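Local coordinates for uncharacterized protein (Escherichia coli O157:H7, PDB 4ZV9) that is of unknown function but belongs to the dienelactone hydrolase family and is probably an alpha/beta-fold hydrolase, at residues Ala223-Ala226 with Trp227-Thr230. Numbering follows the deposited sequence.
Sequences ADLA and WQRT
The flat guanidinium of Arg229 has the branched end of Leu225 on one face. Leu225 CG sits over the centre of the group, 3.7 Å above its plane, and Leu225 CD2 lies 3.7 Å from Arg229 NH1. Aliphatic carbon thus packs flat against a charged group four residues further along the helix. The same guanidinium makes a cation-pi contact with Tyr201 and its NH1 is hydrogen-bonded to Tyr203 OH, which would help to fix its rotation, while the Trp227 indole meets the ring of His211, the planes about 30° apart. Leu225 holds CG anti to the backbone N and beside the carbonyl carbon (chi1 -179°), which brings its branch back to the turn where Arg229 lies. The Arg229 chain runs extended from CG to NE and passes the Leu225 carbonyl, with Arg229 CG 3.5 Å from Leu225 O. The other methyl, Leu225 CD1, touches Gln228 OE1 loosely at 4.0 Å.

The backbone keeps the i to i+4 hydrogen bonds of an alpha-helix, from Trp227 N to Ala223 O through to Thr230 N to Ala226 O. Ala226 O accepts a second bond, from Thr230 OG1 at 2.8 Å. The hydroxyl lies 35° out of the carbonyl plane, on the face opposite Thr230 N. A buried hydroxyl is thus tied back to its own helix.

Thr230 OG1 also bonds His172 NE2, and the Asp224 oxygens have separate partners: OD2 forms a salt bridge with Lys220 NZ, and OD1 is hydrogen-bonded to Asn2 ND2. Both segments belong to the C-terminal helix 220-237, which packs through Leu225, Ala226 and Thr230 on the parallel strands 169-174 and 198-203 and through the Trp227 indole on Val61, Arg64 and Val65 of helix 56-67, consistent with the alpha/beta-hydrolase fold.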
# COMPACT_ATOMS: atom_id res chain seq x y z
N ALA A 223 -13.77 -7.33 2.76
CA ALA A 223 -13.09 -6.36 1.89
C ALA A 223 -13.67 -4.97 2.08
O ALA A 223 -12.93 -4.00 2.29
CB ALA A 223 -13.22 -6.78 0.43
N ASP A 224 -15.00 -4.87 2.00
CA ASP A 224 -15.70 -3.59 2.13
C ASP A 224 -15.50 -2.98 3.50
O ASP A 224 -15.27 -1.77 3.61
CB ASP A 224 -17.19 -3.74 1.83
CG ASP A 224 -17.48 -4.00 0.36
OD1 ASP A 224 -16.56 -3.89 -0.47
OD2 ASP A 224 -18.64 -4.30 0.02
N LEU A 225 -15.59 -3.79 4.55
CA LEU A 225 -15.41 -3.30 5.92
C LEU A 225 -13.99 -2.80 6.14
O LEU A 225 -13.77 -1.71 6.66
CB LEU A 225 -15.73 -4.40 6.93
CG LEU A 225 -15.60 -4.05 8.41
CD1 LEU A 225 -16.49 -2.87 8.81
CD2 LEU A 225 -15.97 -5.28 9.25
N ALA A 226 -13.00 -3.58 5.71
CA ALA A 226 -11.60 -3.16 5.80
C ALA A 226 -11.36 -1.85 5.03
O ALA A 226 -10.61 -0.97 5.48
CB ALA A 226 -10.68 -4.25 5.30
N TRP A 227 -11.98 -1.72 3.86
CA TRP A 227 -11.77 -0.52 3.06
C TRP A 227 -12.40 0.70 3.74
O TRP A 227 -11.81 1.77 3.73
CB TRP A 227 -12.28 -0.68 1.64
CG TRP A 227 -11.78 0.41 0.74
CD1 TRP A 227 -12.52 1.38 0.15
CD2 TRP A 227 -10.41 0.65 0.35
NE1 TRP A 227 -11.71 2.19 -0.62
CE2 TRP A 227 -10.42 1.76 -0.50
CE3 TRP A 227 -9.20 0.02 0.64
CZ2 TRP A 227 -9.24 2.28 -1.07
CZ3 TRP A 227 -8.04 0.50 0.07
CH2 TRP A 227 -8.07 1.63 -0.79
N GLN A 228 -13.59 0.53 4.30
CA GLN A 228 -14.25 1.64 4.99
C GLN A 228 -13.38 2.12 6.13
O GLN A 228 -13.20 3.32 6.30
CB GLN A 228 -15.59 1.20 5.56
CG GLN A 228 -16.40 2.28 6.28
CD GLN A 228 -17.67 1.75 6.93
OE1 GLN A 228 -17.75 0.58 7.32
NE2 GLN A 228 -18.67 2.61 7.05
N ARG A 229 -12.83 1.18 6.89
CA ARG A 229 -11.93 1.53 7.98
C ARG A 229 -10.67 2.25 7.46
O ARG A 229 -10.19 3.20 8.09
CB ARG A 229 -11.54 0.29 8.77
CG ARG A 229 -12.66 -0.21 9.67
CD ARG A 229 -12.37 -1.62 10.14
NE ARG A 229 -13.35 -2.08 11.13
CZ ARG A 229 -13.52 -3.34 11.49
NH1 ARG A 229 -12.82 -4.32 10.91
NH2 ARG A 229 -14.42 -3.64 12.42
N THR A 230 -10.16 1.79 6.34
CA THR A 230 -8.99 2.42 5.70
C THR A 230 -9.26 3.88 5.28
O THR A 230 -8.47 4.77 5.58
CB THR A 230 -8.54 1.58 4.51
OG1 THR A 230 -8.21 0.27 4.96
CG2 THR A 230 -7.32 2.21 3.82